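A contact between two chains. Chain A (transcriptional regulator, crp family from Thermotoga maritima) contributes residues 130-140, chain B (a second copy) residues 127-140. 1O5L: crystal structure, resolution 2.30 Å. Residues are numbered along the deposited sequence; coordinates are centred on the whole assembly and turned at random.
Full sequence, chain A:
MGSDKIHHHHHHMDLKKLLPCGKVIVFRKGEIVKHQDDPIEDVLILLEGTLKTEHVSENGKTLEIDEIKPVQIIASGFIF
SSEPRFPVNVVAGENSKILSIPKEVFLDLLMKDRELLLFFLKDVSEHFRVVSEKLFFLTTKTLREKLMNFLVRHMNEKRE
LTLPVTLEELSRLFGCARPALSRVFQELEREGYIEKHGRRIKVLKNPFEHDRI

Chain A 130-140: VVSEKLFFLTT
Chain B, residues 127-140: HFRVVSEKLFFLTT

Two copies of one helix meet here with their N-to-C directions running the same general way, inclined by 40° (signed crossing angle +40°), the axes approaching to 9.5 Å. The backbone is helical, with phi near -65° and psi near -43° up to Phe137 in both chains, from Val130(A) and from His127(B); phi/psi is -81°/-10° at Leu138, -123°/1° at Thr139 and -129°/48° at Thr140. The register is symmetric: Leu135(A) CA lies 5.7 Å from Leu135(B) CA, Val131(A) CA 6.5 Å from Ser132(B) CA, and Leu138(A) CA 8.4 Å from Leu138(B) CA, so the backbones are tightest at Leu135 and diverge toward the C-terminal end.

The two Leu135 residues lead the packing, each losing 97 Å² to the other stretch. Both point toward the partner with chi1 -174° (t) and chi2 53° (p). In this conformation Leu135(A) CD1 reaches the opposing backbone, 4.0 Å from Leu135(B) CA, and meets Leu135(B) CD1 at the same 4.0 Å. The second methyl lies between Val131(B) and Lys134(B): Leu135(A) CD2 is 3.3 Å from Val131(B) CG2 and 3.9 Å from Lys134(B) CD. Each leucine is thus a knob in a hole formed by Val131, Lys134, Leu135 and Leu138 of the other chain, and each also helps to line the hole that receives its mate.

Val131(A), with 92 Å² covered, is the other large contributor. With chi1 62° (p), Val131(A) places CG2 3.3 Å from Leu135(B) CD2 and 4.1 Å from Ser132(B) CA, while Val131(A) CG1 lies 3.9 Å from Val131(B) CG1 and 3.4 Å from Phe128(B) CE1. It sits as a knob among Phe128(B), Val131(B), Ser132(B) and Leu135(B). Phe128(B) leaves its backbone sideways, but chi1 -176° (t) and chi2 56° bring the ring end inward, where its edge meets the valine methyl. Ser132 turns its CB away in both chains, leaving its CA accessible to the valine.

Toward the C-terminal end, Leu138 (chi1 -69°, m; chi2 172°, t) bridges the widening gap: Leu138(A) CD1 stands 4.0 Å from Leu135(B) CD1 and 3.7 Å from Thr139(B) CG2. Thr139 (chi1 57°, p) offers this methyl to the partner while its hydroxyl serves its own helix, Thr139(A) OG1 donating to Leu135(A) O at 2.7 Å.

No direct hydrogen bond crosses between the stretches; polar links are carried by water at the margins. Lys134 is extended (chi1 -175°, chi2 168°, chi3 172°, chi4 -171°, all t), so its methylenes pack on leucine while the amine reaches solvent. Lys134(A) NZ donates to a water at 2.9 Å, and that water donates to Thr139(B) OG1 at 2.9 Å; a second water joins Lys134(B) NZ and Thr139(A) OG1 in the same way. The rule is economical: interlocking aliphatic knobs at the centre, with Lys134 and Thr139 joined through water at the margins, and each Thr139 hydroxyl also bonded to its own helix.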

# COMPACT_ATOMS: atom_id res chain seq x y z
N VAL A 130 7.31 -1.26 -5.88
CA VAL A 130 8.51 -0.53 -6.29
C VAL A 130 9.50 -0.27 -5.12
O VAL A 130 10.69 -0.50 -5.25
CB VAL A 130 8.11 0.79 -6.99
CG1 VAL A 130 9.21 1.83 -6.88
CG2 VAL A 130 7.77 0.51 -8.45
N VAL A 131 8.98 0.20 -3.98
CA VAL A 131 9.81 0.47 -2.81
C VAL A 131 10.35 -0.87 -2.21
O VAL A 131 11.51 -0.96 -1.79
CB VAL A 131 9.06 1.37 -1.81
CG1 VAL A 131 7.81 0.72 -1.29
CG2 VAL A 131 9.90 1.68 -0.62
N SER A 132 9.52 -1.90 -2.23
CA SER A 132 9.90 -3.21 -1.71
C SER A 132 11.05 -3.87 -2.49
O SER A 132 11.98 -4.40 -1.88
CB SER A 132 8.66 -4.12 -1.65
OG SER A 132 9.01 -5.45 -1.24
N GLU A 133 10.97 -3.81 -3.81
CA GLU A 133 11.97 -4.38 -4.72
C GLU A 133 13.29 -3.62 -4.63
O GLU A 133 14.35 -4.22 -4.58
CB GLU A 133 11.45 -4.43 -6.18
CG GLU A 133 10.44 -5.57 -6.41
CD GLU A 133 9.82 -5.63 -7.81
OE1 GLU A 133 10.29 -4.93 -8.72
OE2 GLU A 133 8.85 -6.41 -8.00
N LYS A 134 13.21 -2.29 -4.58
CA LYS A 134 14.37 -1.45 -4.34
C LYS A 134 15.06 -1.79 -3.01
O LYS A 134 16.28 -1.96 -2.95
CB LYS A 134 13.96 0.04 -4.36
CG LYS A 134 15.14 1.03 -4.24
CD LYS A 134 14.76 2.48 -4.54
CE LYS A 134 15.89 3.44 -4.21
NZ LYS A 134 15.51 4.87 -4.28
N LEU A 135 14.26 -1.91 -1.94
CA LEU A 135 14.78 -2.26 -0.62
C LEU A 135 15.45 -3.62 -0.60
O LEU A 135 16.45 -3.77 0.07
CB LEU A 135 13.67 -2.22 0.45
CG LEU A 135 14.07 -2.43 1.92
CD1 LEU A 135 15.20 -1.47 2.35
CD2 LEU A 135 12.86 -2.25 2.83
N PHE A 136 14.88 -4.62 -1.28
CA PHE A 136 15.51 -5.95 -1.39
C PHE A 136 16.84 -5.87 -2.15
O PHE A 136 17.83 -6.47 -1.74
CB PHE A 136 14.62 -6.98 -2.11
CG PHE A 136 13.68 -7.75 -1.20
CD1 PHE A 136 14.16 -8.53 -0.13
CD2 PHE A 136 12.29 -7.73 -1.43
CE1 PHE A 136 13.27 -9.24 0.71
CE2 PHE A 136 11.38 -8.45 -0.59
CZ PHE A 136 11.88 -9.20 0.47
N PHE A 137 16.87 -5.14 -3.27
CA PHE A 137 18.10 -5.06 -4.08
C PHE A 137 19.25 -4.41 -3.31
O PHE A 137 20.39 -4.78 -3.48
CB PHE A 137 17.90 -4.28 -5.38
CG PHE A 137 17.00 -4.93 -6.38
CD1 PHE A 137 17.17 -6.26 -6.76
CD2 PHE A 137 16.06 -4.17 -7.05
CE1 PHE A 137 16.37 -6.85 -7.75
CE2 PHE A 137 15.23 -4.74 -8.04
CZ PHE A 137 15.40 -6.08 -8.39
N LEU A 138 18.94 -3.45 -2.46
CA LEU A 138 19.96 -2.77 -1.65
C LEU A 138 20.38 -3.54 -0.37
O LEU A 138 21.35 -3.14 0.26
CB LEU A 138 19.47 -1.36 -1.28
CG LEU A 138 19.41 -0.41 -2.48
CD1 LEU A 138 18.75 0.88 -2.10
CD2 LEU A 138 20.79 -0.14 -3.07
N THR A 139 19.68 -4.61 0.01
CA THR A 139 20.00 -5.37 1.23
C THR A 139 20.30 -6.87 1.02
O THR A 139 20.55 -7.58 1.98
CB THR A 139 18.86 -5.17 2.29
OG1 THR A 139 17.59 -5.57 1.78
CG2 THR A 139 18.65 -3.71 2.61
N THR A 140 20.27 -7.34 -0.22
CA THR A 140 20.56 -8.74 -0.52
C THR A 140 21.60 -8.80 -1.62
O THR A 140 21.41 -9.46 -2.64
CB THR A 140 19.32 -9.48 -1.02
OG1 THR A 140 18.87 -8.88 -2.24
CG2 THR A 140 18.15 -9.38 -0.01
N HIS B 127 2.23 -1.31 6.31
CA HIS B 127 3.32 -2.08 5.71
C HIS B 127 4.13 -1.22 4.77
O HIS B 127 5.34 -1.37 4.67
CB HIS B 127 2.79 -3.33 4.98
CG HIS B 127 2.53 -4.48 5.90
ND1 HIS B 127 1.26 -4.83 6.31
CD2 HIS B 127 3.37 -5.34 6.53
CE1 HIS B 127 1.33 -5.86 7.14
NE2 HIS B 127 2.60 -6.18 7.29
N PHE B 128 3.45 -0.34 4.04
CA PHE B 128 4.12 0.60 3.16
C PHE B 128 5.04 1.56 3.93
O PHE B 128 6.15 1.80 3.53
CB PHE B 128 3.11 1.40 2.37
CG PHE B 128 3.73 2.32 1.36
CD1 PHE B 128 4.58 1.86 0.39
CD2 PHE B 128 3.49 3.67 1.40
CE1 PHE B 128 5.14 2.71 -0.54
CE2 PHE B 128 4.06 4.52 0.46
CZ PHE B 128 4.86 4.04 -0.50
N ARG B 129 4.52 2.12 5.01
CA ARG B 129 5.22 3.14 5.78
C ARG B 129 6.51 2.56 6.35
O ARG B 129 7.55 3.18 6.32
CB ARG B 129 4.30 3.65 6.90
CG ARG B 129 4.87 4.80 7.75
CD ARG B 129 4.00 5.18 8.94
NE ARG B 129 3.81 4.00 9.79
CZ ARG B 129 4.76 3.49 10.59
NH1 ARG B 129 5.96 4.05 10.69
NH2 ARG B 129 4.49 2.39 11.31
N VAL B 130 6.40 1.33 6.85
CA VAL B 130 7.54 0.62 7.42
C VAL B 130 8.68 0.37 6.39
O VAL B 130 9.84 0.61 6.70
CB VAL B 130 7.06 -0.70 8.05
CG1 VAL B 130 8.17 -1.73 8.10
CG2 VAL B 130 6.51 -0.43 9.45
N VAL B 131 8.34 -0.10 5.20
CA VAL B 131 9.33 -0.36 4.16
C VAL B 131 9.93 0.98 3.64
O VAL B 131 11.13 1.09 3.39
CB VAL B 131 8.73 -1.27 3.06
CG1 VAL B 131 7.56 -0.64 2.37
CG2 VAL B 131 9.73 -1.57 2.00
N SER B 132 9.10 2.01 3.54
CA SER B 132 9.52 3.32 3.07
C SER B 132 10.55 3.99 4.00
O SER B 132 11.55 4.53 3.53
CB SER B 132 8.30 4.22 2.85
OG SER B 132 8.68 5.55 2.49
N GLU B 133 10.28 3.93 5.31
CA GLU B 133 11.14 4.51 6.34
C GLU B 133 12.47 3.76 6.44
O GLU B 133 13.52 4.38 6.53
CB GLU B 133 10.42 4.55 7.72
CG GLU B 133 9.38 5.68 7.81
CD GLU B 133 8.57 5.74 9.10
OE1 GLU B 133 8.91 5.04 10.07
OE2 GLU B 133 7.57 6.51 9.15
N LYS B 134 12.41 2.43 6.38
CA LYS B 134 13.61 1.60 6.31
C LYS B 134 14.47 1.96 5.08
O LYS B 134 15.69 2.14 5.20
CB LYS B 134 13.21 0.11 6.27
CG LYS B 134 14.41 -0.86 6.31
CD LYS B 134 14.00 -2.32 6.56
CE LYS B 134 15.19 -3.26 6.40
NZ LYS B 134 14.81 -4.69 6.41
N LEU B 135 13.82 2.07 3.92
CA LEU B 135 14.52 2.43 2.68
C LEU B 135 15.17 3.80 2.75
O LEU B 135 16.26 3.95 2.22
CB LEU B 135 13.57 2.38 1.47
CG LEU B 135 14.17 2.59 0.07
CD1 LEU B 135 15.36 1.65 -0.21
CD2 LEU B 135 13.11 2.40 -1.00
N PHE B 136 14.50 4.78 3.35
CA PHE B 136 15.10 6.12 3.54
C PHE B 136 16.31 6.05 4.48
O PHE B 136 17.34 6.67 4.21
CB PHE B 136 14.10 7.15 4.13
CG PHE B 136 13.29 7.91 3.09
CD1 PHE B 136 13.91 8.69 2.11
CD2 PHE B 136 11.88 7.86 3.13
CE1 PHE B 136 13.13 9.39 1.15
CE2 PHE B 136 11.09 8.57 2.17
CZ PHE B 136 11.72 9.33 1.19
N PHE B 137 16.19 5.32 5.60
CA PHE B 137 17.29 5.26 6.57
C PHE B 137 18.55 4.62 5.96
O PHE B 137 19.65 5.00 6.29
CB PHE B 137 16.92 4.47 7.83
CG PHE B 137 15.89 5.11 8.70
CD1 PHE B 137 15.98 6.44 9.09
CD2 PHE B 137 14.87 4.34 9.23
CE1 PHE B 137 15.04 7.02 9.96
CE2 PHE B 137 13.90 4.90 10.09
CZ PHE B 137 14.00 6.25 10.46
N LEU B 138 18.37 3.66 5.08
CA LEU B 138 19.50 2.99 4.42
C LEU B 138 20.09 3.76 3.21
O LEU B 138 21.14 3.38 2.73
CB LEU B 138 19.09 1.58 3.99
CG LEU B 138 18.86 0.62 5.17
CD1 LEU B 138 18.29 -0.67 4.70
CD2 LEU B 138 20.15 0.37 5.95
N THR B 139 19.44 4.83 2.74
CA THR B 139 19.91 5.59 1.58
C THR B 139 20.17 7.10 1.82
O THR B 139 20.54 7.82 0.91
CB THR B 139 18.94 5.39 0.37
OG1 THR B 139 17.60 5.77 0.70
CG2 THR B 139 18.79 3.92 0.03
N THR B 140 19.96 7.57 3.04
CA THR B 140 20.18 8.97 3.39
C THR B 140 21.06 9.04 4.62
O THR B 140 20.73 9.70 5.61
CB THR B 140 18.88 9.70 3.70
OG1 THR B 140 18.27 9.08 4.85
CG2 THR B 140 17.87 9.59 2.55
O HOH W 1 15.73 5.46 -1.43
O HOH W 2 15.43 -5.28 3.62